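Side-chain contacts in cleavage stimulation factor 77 (PDB 2UY1), which probably takes part in the 3' end processing of messenger RNA in the nucleus, as a helical-repeat protein of the suppressor of forked family: residues R23-S27 / K28-S32; Y219-Y222 / L223-I226; G245-L248 / S249-G253; L302-F305 / R306-F309; S353-L356 / K357-F361. One frame throughout, in Å; residues are numbered along the deposited sequence.

Interaction 1 of 5, residues R23-S27 / K28-S32; sequences RLYMS and KDYRS
Leu24 reaches from the end of helix 14-26 to the first turn of helix 30-40. Its CB sits 4.0 Å from Asp29 O; beyond it CG, anti to the carbonyl carbon (chi1 -71°), sends both methyls to the next helix. CD1 packs against the backbone and CB of Ser32, while CD2 meets Ser32 CB at 3.7 Å and Asp29 OD2 at 3.5 Å, lying alongside the aspartate. The turn beneath is a Schellman motif: Lys28, with positive phi (50°), donates from N to Tyr25 O, and Asp29 N, 2.9 Å from Leu24 O, closes the wider loop. Asp29 is at once the N-cap of helix 30-40. Its OD1 accepts from Ser32 N and its OD2 from Ser32 OG at 2.8 Å, both arriving from above the carboxylate plane, and this double grip limits rotation of the group. On another side of the turn Tyr25 CD1 approaches Tyr30 CE2 at 4.1 Å, and both tyrosines also touch Tyr56 of helix 47-57.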
loop_
_atom_site.group_PDB
_atom_site.type_symbol
_atom_site.label_atom_id
_atom_site.label_comp_id
_atom_site.label_asym_id
_atom_site.label_seq_id
_atom_site.Cartn_x
_atom_site.Cartn_y
_atom_site.Cartn_z
ATOM N N ARG B 23 47.348 -23.977 20.811
ATOM C CA ARG B 23 47.493 -25.403 21.206
ATOM C C ARG B 23 48.829 -26.050 20.792
ATOM O O ARG B 23 49.521 -26.680 21.647
ATOM C CB ARG B 23 46.357 -26.259 20.626
ATOM C CG ARG B 23 45.052 -26.309 21.404
ATOM C CD ARG B 23 43.974 -27.134 20.661
ATOM N NE ARG B 23 43.048 -26.284 19.892
ATOM C CZ ARG B 23 42.751 -26.458 18.609
ATOM N NH1 ARG B 23 43.261 -27.475 17.928
ATOM N NH2 ARG B 23 41.927 -25.617 17.998
ATOM N N LEU B 24 49.177 -25.941 19.500
ATOM C CA LEU B 24 50.481 -26.423 18.964
ATOM C C LEU B 24 51.717 -25.799 19.637
ATOM O O LEU B 24 52.745 -26.490 19.848
ATOM C CB LEU B 24 50.588 -26.162 17.467
ATOM C CG LEU B 24 49.725 -26.976 16.509
ATOM C CD1 LEU B 24 49.925 -26.443 15.085
ATOM C CD2 LEU B 24 50.079 -28.473 16.611
ATOM N N TYR B 25 51.616 -24.493 19.940
ATOM C CA TYR B 25 52.614 -23.770 20.768
ATOM C C TYR B 25 52.721 -24.403 22.144
ATOM O O TYR B 25 53.791 -24.864 22.536
ATOM C CB TYR B 25 52.281 -22.276 20.929
ATOM C CG TYR B 25 53.400 -21.495 21.576
ATOM C CD1 TYR B 25 54.614 -21.333 20.916
ATOM C CD2 TYR B 25 53.255 -20.930 22.849
ATOM C CE1 TYR B 25 55.656 -20.628 21.483
ATOM C CE2 TYR B 25 54.318 -20.213 23.448
ATOM C CZ TYR B 25 55.515 -20.067 22.746
ATOM O OH TYR B 25 56.595 -19.384 23.274
ATOM N N MET B 26 51.595 -24.419 22.858
ATOM C CA MET B 26 51.533 -25.043 24.181
ATOM C C MET B 26 52.019 -26.494 24.206
ATOM O O MET B 26 52.679 -26.896 25.156
ATOM C CB MET B 26 50.141 -24.893 24.806
ATOM C CG MET B 26 49.687 -23.426 24.979
ATOM S SD MET B 26 50.553 -22.458 26.272
ATOM C CE MET B 26 52.066 -21.991 25.448
ATOM N N SER B 27 51.704 -27.253 23.160
ATOM C CA SER B 27 52.147 -28.655 23.000
ATOM C C SER B 27 53.653 -28.799 22.765
ATOM O O SER B 27 54.191 -29.909 22.871
ATOM C CB SER B 27 51.437 -29.302 21.796
ATOM O OG SER B 27 50.240 -29.959 22.168
ATOM N N LYS B 28 54.311 -27.685 22.427
ATOM C CA LYS B 28 55.648 -27.678 21.796
ATOM C C LYS B 28 55.767 -28.607 20.573
ATOM O O LYS B 28 56.788 -29.294 20.336
ATOM C CB LYS B 28 56.788 -27.885 22.806
ATOM C CG LYS B 28 56.663 -27.017 24.068
ATOM C CD LYS B 28 58.002 -26.558 24.506
ATOM C CE LYS B 28 57.987 -25.816 25.821
ATOM N NZ LYS B 28 59.303 -25.078 25.909
ATOM N N ASP B 29 54.698 -28.624 19.795
ATOM C CA ASP B 29 54.783 -29.159 18.464
ATOM C C ASP B 29 55.196 -28.021 17.508
ATOM O O ASP B 29 54.332 -27.322 16.926
ATOM C CB ASP B 29 53.457 -29.801 18.057
ATOM C CG ASP B 29 53.548 -30.478 16.726
ATOM O OD1 ASP B 29 54.647 -30.476 16.125
ATOM O OD2 ASP B 29 52.523 -31.006 16.276
ATOM N N TYR B 30 56.519 -27.856 17.360
ATOM C CA TYR B 30 57.101 -26.737 16.619
ATOM C C TYR B 30 57.257 -27.032 15.117
ATOM O O TYR B 30 57.212 -26.108 14.296
ATOM C CB TYR B 30 58.412 -26.281 17.245
ATOM C CG TYR B 30 58.296 -25.712 18.660
ATOM C CD1 TYR B 30 59.352 -25.836 19.551
ATOM C CD2 TYR B 30 57.143 -25.051 19.094
ATOM C CE1 TYR B 30 59.283 -25.319 20.847
ATOM C CE2 TYR B 30 57.059 -24.522 20.406
ATOM C CZ TYR B 30 58.138 -24.667 21.272
ATOM O OH TYR B 30 58.095 -24.163 22.585
ATOM N N ARG B 31 57.378 -28.318 14.776
ATOM C CA ARG B 31 57.313 -28.775 13.391
ATOM C C ARG B 31 55.962 -28.396 12.758
ATOM O O ARG B 31 55.935 -27.737 11.723
ATOM C CB ARG B 31 57.613 -30.280 13.304
ATOM C CG ARG B 31 58.822 -30.663 14.161
ATOM C CD ARG B 31 59.295 -32.132 13.997
ATOM N NE ARG B 31 60.764 -32.160 14.057
ATOM C CZ ARG B 31 61.529 -33.190 13.694
ATOM N NH1 ARG B 31 60.973 -34.313 13.244
ATOM N NH2 ARG B 31 62.860 -33.096 13.788
ATOM N N SER B 32 54.861 -28.779 13.413
ATOM C CA SER B 32 53.499 -28.372 13.037
ATOM C C SER B 32 53.204 -26.865 13.113
ATOM O O SER B 32 52.561 -26.304 12.209
ATOM C CB SER B 32 52.471 -29.113 13.897
ATOM O OG SER B 32 52.377 -30.489 13.561
#

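Interaction 2 of 5, residues Y219-Y222 / L223-I226; sequences YSEY and LIGI
Tyr219 O accepts from Leu223 N at 2.8 Å, and the same i to i+4 pattern runs on through Ser220-Ile224, Glu221-Gly225 and Tyr222-Ile226, where helix 213-225 ends. Leu223 leans back over the Tyr219 ring: CD1 stands 4.0 Å from the ring centroid and only 4° off the normal, a CH-pi contact over one face, while CG lies 3.8 Å from CE1. A turn later Ile226 CD1 touches Tyr222 CE2 at 3.5 Å, and its CG2 comes to the hydroxyl end. CG1 of Ile226 falls between the backbone N and the carbonyl carbon (chi1 63°), which turns CD1 back to the tyrosine. Both are i to i+4 aromatic-aliphatic pairs in the last turns of a helix of this helical-repeat fold. On a separate side Ile224 CD1 packs beside Glu221 OE2 and Ser220 OG, both hydrogen-bonded to Tyr251 OH of helix 247-255. Outside the contact, Glu221 OE1 forms a salt bridge with a basic side chain of another protein chain. Helix 193-208 covers the tyrosine side, with His199 ND1 hydrogen-bonded to Tyr219 OH and His202 stacked on Tyr222; helix 229-242 packs against Tyr219 and Ser220, and helix 247-255 receives Ile224 on Val255.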
loop_
_atom_site.group_PDB
_atom_site.type_symbol
_atom_site.label_atom_id
_atom_site.label_comp_id
_atom_site.label_asym_id
_atom_site.label_seq_id
_atom_site.Cartn_x
_atom_site.Cartn_y
_atom_site.Cartn_z
ATOM N N TYR B 219 35.234 -5.547 -1.290
ATOM C CA TYR B 219 36.611 -5.668 -1.820
ATOM C C TYR B 219 36.643 -5.964 -3.299
ATOM O O TYR B 219 37.431 -5.361 -4.048
ATOM C CB TYR B 219 37.395 -6.745 -1.046
ATOM C CG TYR B 219 38.918 -6.651 -1.160
ATOM C CD1 TYR B 219 39.537 -5.449 -1.475
ATOM C CD2 TYR B 219 39.730 -7.734 -0.841
ATOM C CE1 TYR B 219 40.916 -5.331 -1.519
ATOM C CE2 TYR B 219 41.122 -7.653 -0.930
ATOM C CZ TYR B 219 41.708 -6.471 -1.249
ATOM O OH TYR B 219 43.088 -6.387 -1.331
ATOM N N SER B 220 35.821 -6.904 -3.750
ATOM C CA SER B 220 35.754 -7.200 -5.179
ATOM C C SER B 220 35.515 -5.904 -5.983
ATOM O O SER B 220 36.194 -5.636 -6.992
ATOM C CB SER B 220 34.624 -8.217 -5.433
ATOM O OG SER B 220 34.389 -8.390 -6.838
ATOM N N GLU B 221 34.540 -5.110 -5.511
ATOM C CA GLU B 221 34.144 -3.864 -6.180
ATOM C C GLU B 221 35.272 -2.861 -6.130
ATOM O O GLU B 221 35.600 -2.289 -7.138
ATOM C CB GLU B 221 32.881 -3.259 -5.598
ATOM C CG GLU B 221 31.564 -3.939 -6.054
ATOM C CD GLU B 221 31.301 -3.903 -7.557
ATOM O OE1 GLU B 221 30.960 -2.824 -8.105
ATOM O OE2 GLU B 221 31.370 -4.973 -8.196
ATOM N N TYR B 222 35.902 -2.714 -4.967
ATOM C CA TYR B 222 37.086 -1.868 -4.849
ATOM C C TYR B 222 38.159 -2.287 -5.853
ATOM O O TYR B 222 38.714 -1.458 -6.575
ATOM C CB TYR B 222 37.644 -1.892 -3.433
ATOM C CG TYR B 222 38.988 -1.226 -3.389
ATOM C CD1 TYR B 222 39.096 0.166 -3.492
ATOM C CD2 TYR B 222 40.159 -1.978 -3.278
ATOM C CE1 TYR B 222 40.350 0.805 -3.459
ATOM C CE2 TYR B 222 41.408 -1.350 -3.241
ATOM C CZ TYR B 222 41.497 0.034 -3.339
ATOM O OH TYR B 222 42.730 0.657 -3.323
ATOM N N LEU B 223 38.425 -3.585 -5.906
ATOM C CA LEU B 223 39.486 -4.130 -6.746
ATOM C C LEU B 223 39.192 -3.921 -8.213
ATOM O O LEU B 223 40.115 -3.649 -8.979
ATOM C CB LEU B 223 39.657 -5.620 -6.488
ATOM C CG LEU B 223 40.531 -5.932 -5.274
ATOM C CD1 LEU B 223 40.496 -7.442 -5.066
ATOM C CD2 LEU B 223 41.985 -5.389 -5.367
ATOM N N ILE B 224 37.912 -4.029 -8.590
ATOM C CA ILE B 224 37.461 -3.840 -9.984
ATOM C C ILE B 224 37.699 -2.376 -10.389
ATOM O O ILE B 224 38.090 -2.087 -11.504
ATOM C CB ILE B 224 35.965 -4.259 -10.162
ATOM C CG1 ILE B 224 35.796 -5.789 -10.062
ATOM C CG2 ILE B 224 35.362 -3.727 -11.460
ATOM C CD1 ILE B 224 34.348 -6.312 -10.382
ATOM N N GLY B 225 37.507 -1.461 -9.459
ATOM C CA GLY B 225 37.566 -0.033 -9.769
ATOM C C GLY B 225 38.986 0.456 -9.882
ATOM O O GLY B 225 39.243 1.478 -10.531
ATOM N N ILE B 226 39.916 -0.283 -9.265
ATOM C CA ILE B 226 41.357 -0.037 -9.473
ATOM C C ILE B 226 42.003 -0.850 -10.560
ATOM O O ILE B 226 43.216 -0.802 -10.732
ATOM C CB ILE B 226 42.246 -0.082 -8.177
ATOM C CG1 ILE B 226 42.262 -1.455 -7.495
ATOM C CG2 ILE B 226 41.903 1.070 -7.265
ATOM C CD1 ILE B 226 43.177 -1.418 -6.229
#

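Interaction 3 of 5, residues G245-L248 / S249-G253; sequences GMFL and SLYYG
Phe247 O takes the N-H of Tyr251 at 2.9 Å in a nearly straight bond (172° at the hydrogen), and Leu248 O takes that of Tyr252 at the same N-to-O distance. At the start of the helix Met246 O is shared: Leu250 N donates at 3.2 Å, and Ser249 N adds a weak bond. Side chains pack over this first turn. Met246 CG lies 3.6 Å from Leu250 CG and within reach of both leucine methyls; with CG anti to the backbone N (chi1 175°), the methionine chain runs across the leucine. Phe247 brings CE2 to 4.2 Å from Tyr251 CB, a looser touch. Farther out, helix 434-446 packs on Phe247 and Leu250, and helix 282-300 on Met246 and Leu250. The tyrosine hydroxyls find partners on other helices, Tyr251 OH with Glu221 and Ser220, Tyr252 OH with Glu237. Contact within the turn is therefore almost wholly apolar between side chains, its polar component confined to the backbone, while the two phenols join this helix to its neighbours.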
loop_
_atom_site.group_PDB
_atom_site.type_symbol
_atom_site.label_atom_id
_atom_site.label_comp_id
_atom_site.label_asym_id
_atom_site.label_seq_id
_atom_site.Cartn_x
_atom_site.Cartn_y
_atom_site.Cartn_z
ATOM N N GLY B 245 25.298 -17.673 1.542
ATOM C CA GLY B 245 24.193 -17.365 0.582
ATOM C C GLY B 245 24.379 -17.577 -0.933
ATOM O O GLY B 245 25.493 -17.838 -1.423
ATOM N N MET B 246 23.263 -17.489 -1.666
ATOM C CA MET B 246 23.233 -17.407 -3.131
ATOM C C MET B 246 23.845 -16.114 -3.747
ATOM O O MET B 246 24.356 -16.167 -4.840
ATOM C CB MET B 246 21.775 -17.578 -3.583
ATOM C CG MET B 246 21.447 -17.426 -5.076
ATOM S SD MET B 246 19.920 -18.311 -5.395
ATOM C CE MET B 246 20.560 -19.981 -5.204
ATOM N N PHE B 247 23.763 -14.961 -3.066
ATOM C CA PHE B 247 24.256 -13.661 -3.631
ATOM C C PHE B 247 25.633 -13.738 -4.355
ATOM O O PHE B 247 25.772 -13.316 -5.519
ATOM C CB PHE B 247 24.295 -12.533 -2.553
ATOM C CG PHE B 247 24.833 -11.228 -3.069
ATOM C CD1 PHE B 247 23.950 -10.227 -3.560
ATOM C CD2 PHE B 247 26.207 -10.985 -3.123
ATOM C CE1 PHE B 247 24.452 -9.034 -4.048
ATOM C CE2 PHE B 247 26.715 -9.800 -3.633
ATOM C CZ PHE B 247 25.836 -8.810 -4.111
ATOM N N LEU B 248 26.652 -14.213 -3.631
ATOM C CA LEU B 248 28.027 -14.173 -4.144
ATOM C C LEU B 248 28.220 -15.066 -5.337
ATOM O O LEU B 248 29.066 -14.777 -6.159
ATOM C CB LEU B 248 29.078 -14.524 -3.046
ATOM C CG LEU B 248 29.639 -13.432 -2.151
ATOM C CD1 LEU B 248 30.763 -14.031 -1.313
ATOM C CD2 LEU B 248 30.194 -12.248 -2.892
ATOM N N SER B 249 27.435 -16.148 -5.445
ATOM C CA SER B 249 27.475 -16.996 -6.653
ATOM C C SER B 249 26.833 -16.332 -7.856
ATOM O O SER B 249 27.322 -16.496 -8.988
ATOM C CB SER B 249 26.859 -18.375 -6.387
ATOM O OG SER B 249 27.579 -19.044 -5.326
ATOM N N LEU B 250 25.728 -15.611 -7.624
ATOM C CA LEU B 250 25.065 -14.847 -8.677
ATOM C C LEU B 250 25.925 -13.710 -9.222
ATOM O O LEU B 250 25.990 -13.483 -10.453
ATOM C CB LEU B 250 23.681 -14.324 -8.194
ATOM C CG LEU B 250 22.599 -15.335 -7.797
ATOM C CD1 LEU B 250 21.235 -14.656 -7.690
ATOM C CD2 LEU B 250 22.482 -16.463 -8.782
ATOM N N TYR B 251 26.572 -12.989 -8.302
ATOM C CA TYR B 251 27.550 -11.986 -8.639
ATOM C C TYR B 251 28.804 -12.576 -9.355
ATOM O O TYR B 251 29.280 -12.073 -10.366
ATOM C CB TYR B 251 27.939 -11.309 -7.343
ATOM C CG TYR B 251 29.054 -10.280 -7.410
ATOM C CD1 TYR B 251 28.764 -8.930 -7.728
ATOM C CD2 TYR B 251 30.370 -10.612 -7.081
ATOM C CE1 TYR B 251 29.772 -7.956 -7.755
ATOM C CE2 TYR B 251 31.399 -9.600 -7.115
ATOM C CZ TYR B 251 31.079 -8.295 -7.440
ATOM O OH TYR B 251 32.054 -7.310 -7.460
ATOM N N TYR B 252 29.345 -13.645 -8.809
ATOM C CA TYR B 252 30.367 -14.448 -9.533
ATOM C C TYR B 252 29.915 -14.853 -10.955
ATOM O O TYR B 252 30.574 -14.547 -11.910
ATOM C CB TYR B 252 30.695 -15.692 -8.674
ATOM C CG TYR B 252 31.935 -16.501 -9.130
ATOM C CD1 TYR B 252 33.219 -15.944 -9.088
ATOM C CD2 TYR B 252 31.803 -17.831 -9.558
ATOM C CE1 TYR B 252 34.352 -16.700 -9.521
ATOM C CE2 TYR B 252 32.910 -18.593 -9.981
ATOM C CZ TYR B 252 34.183 -18.028 -9.961
ATOM O OH TYR B 252 35.300 -18.812 -10.365
ATOM N N GLY B 253 28.753 -15.464 -11.127
ATOM C CA GLY B 253 28.369 -15.872 -12.480
ATOM C C GLY B 253 28.331 -14.675 -13.419
ATOM O O GLY B 253 28.931 -14.680 -14.492
#

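Interaction 4 of 5, residues L302-F305 / R306-F309; sequences LELF and RKLF
Arg306 lays its guanidinium across the side chain of Leu302, one turn earlier in helix 302-311. Leu302 CG stands 3.5 Å above the guanidinium plane, toward its rim, and CD2 comes to 3.5 Å from NH2. At the edge, NH1 points to Glu303 OE1, in the plane at 3.4 Å, a salt bridge whose hydrogen bond is weak. Carboxylate and guanidinium planes stand 81° apart, and the contact is made through OE1 rather than as a two-pronged, coplanar pair. The extended arginine chain runs back along the helix, passing Glu303 OE1 with its CD at 3.7 Å, and Glu303 bends at chi2 (-94°) to meet it. An i to i+3 Glu-Arg salt bridge joins i to i+4 Leu-Arg packing on one helix surface. Leu304 CD2 touches Lys307 CD, 4.0 Å away; Lys307 NZ forms a salt bridge with Glu311 OE2. A stronger anchor for Arg306 is the NH2 salt bridge to Glu329 on helix 319-333, which also packs on Leu302 and Phe305, while helix 282-300 contacts Leu302, Leu304, Phe305 and Leu308.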
loop_
_atom_site.group_PDB
_atom_site.type_symbol
_atom_site.label_atom_id
_atom_site.label_comp_id
_atom_site.label_asym_id
_atom_site.label_seq_id
_atom_site.Cartn_x
_atom_site.Cartn_y
_atom_site.Cartn_z
ATOM N N LEU B 302 19.291 -12.171 -27.332
ATOM C CA LEU B 302 17.941 -12.648 -27.150
ATOM C C LEU B 302 17.777 -14.043 -27.747
ATOM O O LEU B 302 17.280 -14.948 -27.064
ATOM C CB LEU B 302 16.965 -11.626 -27.729
ATOM C CG LEU B 302 15.517 -11.402 -27.336
ATOM C CD1 LEU B 302 15.280 -11.070 -25.872
ATOM C CD2 LEU B 302 15.191 -10.206 -28.154
ATOM N N GLU B 303 18.217 -14.279 -28.986
ATOM C CA GLU B 303 17.974 -15.629 -29.508
ATOM C C GLU B 303 18.510 -16.783 -28.585
ATOM O O GLU B 303 17.838 -17.738 -28.438
ATOM C CB GLU B 303 18.299 -15.762 -31.008
ATOM C CG GLU B 303 17.335 -14.930 -31.935
ATOM C CD GLU B 303 16.103 -15.694 -32.507
ATOM O OE1 GLU B 303 15.220 -16.172 -31.741
ATOM O OE2 GLU B 303 15.981 -15.762 -33.776
ATOM N N LEU B 304 19.649 -16.643 -27.901
ATOM C CA LEU B 304 20.109 -17.657 -26.939
ATOM C C LEU B 304 19.403 -17.643 -25.572
ATOM O O LEU B 304 19.221 -18.719 -24.939
ATOM C CB LEU B 304 21.652 -17.604 -26.741
ATOM C CG LEU B 304 22.522 -18.414 -27.743
ATOM C CD1 LEU B 304 23.971 -18.094 -27.616
ATOM C CD2 LEU B 304 22.304 -19.897 -27.560
ATOM N N PHE B 305 19.021 -16.438 -25.099
ATOM C CA PHE B 305 18.007 -16.285 -23.984
ATOM C C PHE B 305 16.781 -17.179 -24.282
ATOM O O PHE B 305 16.330 -17.938 -23.457
ATOM C CB PHE B 305 17.578 -14.790 -23.803
ATOM C CG PHE B 305 16.343 -14.588 -22.947
ATOM C CD1 PHE B 305 16.454 -14.389 -21.580
ATOM C CD2 PHE B 305 15.095 -14.595 -23.514
ATOM C CE1 PHE B 305 15.334 -14.246 -20.785
ATOM C CE2 PHE B 305 13.944 -14.410 -22.750
ATOM C CZ PHE B 305 14.058 -14.247 -21.392
ATOM N N ARG B 306 16.312 -17.072 -25.511
ATOM C CA ARG B 306 15.120 -17.749 -26.001
ATOM C C ARG B 306 15.270 -19.251 -26.082
ATOM O O ARG B 306 14.364 -20.006 -25.726
ATOM C CB ARG B 306 14.781 -17.182 -27.372
ATOM C CG ARG B 306 13.882 -15.964 -27.237
ATOM C CD ARG B 306 13.546 -15.423 -28.550
ATOM N NE ARG B 306 13.021 -14.076 -28.427
ATOM C CZ ARG B 306 12.966 -13.214 -29.423
ATOM N NH1 ARG B 306 13.440 -13.538 -30.602
ATOM N NH2 ARG B 306 12.451 -12.023 -29.230
ATOM N N LYS B 307 16.448 -19.677 -26.507
ATOM C CA LYS B 307 16.813 -21.088 -26.506
ATOM C C LYS B 307 16.962 -21.662 -25.120
ATOM O O LYS B 307 16.534 -22.788 -24.886
ATOM C CB LYS B 307 18.108 -21.288 -27.285
ATOM C CG LYS B 307 18.795 -22.621 -27.069
ATOM C CD LYS B 307 19.763 -22.858 -28.216
ATOM C CE LYS B 307 20.048 -24.359 -28.430
ATOM N NZ LYS B 307 21.204 -24.726 -27.591
ATOM N N LEU B 308 17.581 -20.943 -24.193
ATOM C CA LEU B 308 17.691 -21.444 -22.797
ATOM C C LEU B 308 16.318 -21.590 -22.089
ATOM O O LEU B 308 16.100 -22.533 -21.323
ATOM C CB LEU B 308 18.620 -20.553 -21.973
ATOM C CG LEU B 308 18.728 -20.915 -20.485
ATOM C CD1 LEU B 308 19.312 -22.297 -20.316
ATOM C CD2 LEU B 308 19.528 -19.925 -19.643
ATOM N N PHE B 309 15.421 -20.631 -22.319
ATOM C CA PHE B 309 14.050 -20.757 -21.836
ATOM C C PHE B 309 13.379 -22.064 -22.260
ATOM O O PHE B 309 12.783 -22.779 -21.385
ATOM C CB PHE B 309 13.193 -19.570 -22.263
ATOM C CG PHE B 309 11.833 -19.544 -21.603
ATOM C CD1 PHE B 309 11.719 -19.657 -20.192
ATOM C CD2 PHE B 309 10.675 -19.396 -22.361
ATOM C CE1 PHE B 309 10.478 -19.632 -19.562
ATOM C CE2 PHE B 309 9.412 -19.371 -21.728
ATOM C CZ PHE B 309 9.323 -19.505 -20.323
#

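Interaction 5 of 5, residues S353-L356 / K357-F361; sequences STLL and KEEFF
The first turn of helix 354-367, with Ser353 as its N-cap, draws Lys357 back along the cap residue. Lys357 N donates to Ser353 O at 3.1 Å, and the extended lysine chain then follows that carbonyl, CG 3.3 Å from Ser353 O. A water lies 2.9 Å from Thr354 OG1; its link to Lys357 NZ is too short to be trusted and remains doubtful. Ser353 OG, anti to its own N (chi1 177°), accepts from Leu356 N at 3.2 Å. On a separate side the Leu355 and Glu359 side chains cross, with Leu355 CD1 3.7 Å from Glu359 CG, and the same CG lies 3.2 Å from Leu355 O; the glutamate is bent at chi2 (-65°), and its aliphatic part does the touching. Glu358 OE1 is hydrogen-bonded to Thr383 OG1, while helix 319-333 packs on Leu355 and Leu356. A serine side chain accepting from the N-H three residues on, ahead of regular i to i+4 bonding, is the classical N-cap of an alpha helix.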
loop_
_atom_site.group_PDB
_atom_site.type_symbol
_atom_site.label_atom_id
_atom_site.label_comp_id
_atom_site.label_asym_id
_atom_site.label_seq_id
_atom_site.Cartn_x
_atom_site.Cartn_y
_atom_site.Cartn_z
ATOM N N SER B 353 -2.112 -20.038 -9.665
ATOM C CA SER B 353 -1.148 -19.025 -9.219
ATOM C C SER B 353 -1.804 -17.619 -9.258
ATOM O O SER B 353 -1.938 -17.057 -10.307
ATOM C CB SER B 353 0.085 -19.010 -10.142
ATOM O OG SER B 353 1.021 -17.978 -9.757
ATOM N N THR B 354 -2.168 -17.075 -8.114
ATOM C CA THR B 354 -2.757 -15.729 -8.036
ATOM C C THR B 354 -1.745 -14.636 -8.524
ATOM O O THR B 354 -2.089 -13.654 -9.242
ATOM C CB THR B 354 -3.193 -15.506 -6.611
ATOM O OG1 THR B 354 -4.348 -16.333 -6.338
ATOM C CG2 THR B 354 -3.452 -13.957 -6.315
ATOM N N LEU B 355 -0.486 -14.845 -8.166
ATOM C CA LEU B 355 0.613 -14.037 -8.705
ATOM C C LEU B 355 0.557 -13.892 -10.190
ATOM O O LEU B 355 0.636 -12.806 -10.712
ATOM C CB LEU B 355 1.960 -14.687 -8.383
ATOM C CG LEU B 355 3.162 -13.907 -8.925
ATOM C CD1 LEU B 355 3.264 -12.480 -8.268
ATOM C CD2 LEU B 355 4.383 -14.773 -8.667
ATOM N N LEU B 356 0.485 -14.996 -10.914
ATOM C CA LEU B 356 0.531 -14.889 -12.382
ATOM C C LEU B 356 -0.772 -14.238 -12.898
ATOM O O LEU B 356 -0.776 -13.531 -13.919
ATOM C CB LEU B 356 0.689 -16.325 -12.936
ATOM C CG LEU B 356 1.269 -17.012 -14.178
ATOM C CD1 LEU B 356 2.584 -16.480 -14.723
ATOM C CD2 LEU B 356 1.529 -18.432 -13.727
ATOM N N LYS B 357 -1.899 -14.595 -12.269
ATOM C CA LYS B 357 -3.196 -14.065 -12.673
ATOM C C LYS B 357 -3.239 -12.525 -12.557
ATOM O O LYS B 357 -3.593 -11.808 -13.533
ATOM C CB LYS B 357 -4.313 -14.716 -11.876
ATOM C CG LYS B 357 -4.554 -16.194 -12.198
ATOM C CD LYS B 357 -5.704 -16.770 -11.315
ATOM C CE LYS B 357 -5.656 -18.344 -11.289
ATOM N NZ LYS B 357 -6.306 -18.843 -9.993
ATOM N N GLU B 358 -2.804 -12.021 -11.414
ATOM C CA GLU B 358 -2.736 -10.585 -11.146
ATOM C C GLU B 358 -1.700 -9.844 -11.961
ATOM O O GLU B 358 -1.987 -8.761 -12.464
ATOM C CB GLU B 358 -2.541 -10.303 -9.646
ATOM C CG GLU B 358 -2.442 -8.797 -9.265
ATOM C CD GLU B 358 -2.514 -8.532 -7.756
ATOM O OE1 GLU B 358 -3.539 -8.854 -7.084
ATOM O OE2 GLU B 358 -1.567 -7.907 -7.240
ATOM N N GLU B 359 -0.490 -10.415 -12.069
ATOM C CA GLU B 359 0.586 -9.774 -12.785
ATOM C C GLU B 359 0.300 -9.790 -14.256
ATOM O O GLU B 359 0.716 -8.874 -14.884
ATOM C CB GLU B 359 1.954 -10.435 -12.528
ATOM C CG GLU B 359 2.563 -10.240 -11.131
ATOM C CD GLU B 359 2.937 -8.790 -10.796
ATOM O OE1 GLU B 359 3.358 -8.093 -11.720
ATOM O OE2 GLU B 359 2.809 -8.345 -9.614
ATOM N N PHE B 360 -0.389 -10.826 -14.775
ATOM C CA PHE B 360 -0.823 -10.899 -16.196
ATOM C C PHE B 360 -1.901 -9.842 -16.465
ATOM O O PHE B 360 -1.812 -9.162 -17.442
ATOM C CB PHE B 360 -1.447 -12.272 -16.504
ATOM C CG PHE B 360 -1.688 -12.586 -17.988
ATOM C CD1 PHE B 360 -1.256 -11.763 -19.000
ATOM C CD2 PHE B 360 -2.331 -13.800 -18.346
ATOM C CE1 PHE B 360 -1.466 -12.071 -20.335
ATOM C CE2 PHE B 360 -2.556 -14.109 -19.657
ATOM C CZ PHE B 360 -2.152 -13.245 -20.657
ATOM N N PHE B 361 -2.939 -9.773 -15.639
ATOM C CA PHE B 361 -3.977 -8.800 -15.873
ATOM C C PHE B 361 -3.453 -7.392 -15.816
ATOM O O PHE B 361 -3.783 -6.589 -16.673
ATOM C CB PHE B 361 -5.184 -9.000 -14.958
ATOM C CG PHE B 361 -6.176 -7.853 -15.036
ATOM C CD1 PHE B 361 -6.937 -7.649 -16.223
ATOM C CD2 PHE B 361 -6.295 -6.952 -13.976
ATOM C CE1 PHE B 361 -7.830 -6.536 -16.366
ATOM C CE2 PHE B 361 -7.210 -5.839 -14.092
ATOM C CZ PHE B 361 -7.981 -5.680 -15.322
HETATM O O HOH W 1 -5.878 -18.451 -7.641
#

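How the interactions relate
The five contacts follow one another along an elongated all-helical chain, from interaction 1 near one end to interaction 5, with centres about 64 Å apart on opposite sides of the chain's centre. Interactions 2 and 3 touch directly: Tyr251 OH lies 2.5 Å from Glu221 OE2 and 2.6 Å from Ser220 OG, both probable hydrogen bonds, and 3.8 Å from Ile224 CD1. Interactions 4 and 5 come within about 9 Å at their nearest atoms without touching; helix 319-333 packs against both. Helix 282-300 similarly contacts interactions 3 and 4, whose nearest atoms are about 12 Å apart. Helix capping marks interactions 1 and 5, whereas interaction 2 alone reaches another protein chain.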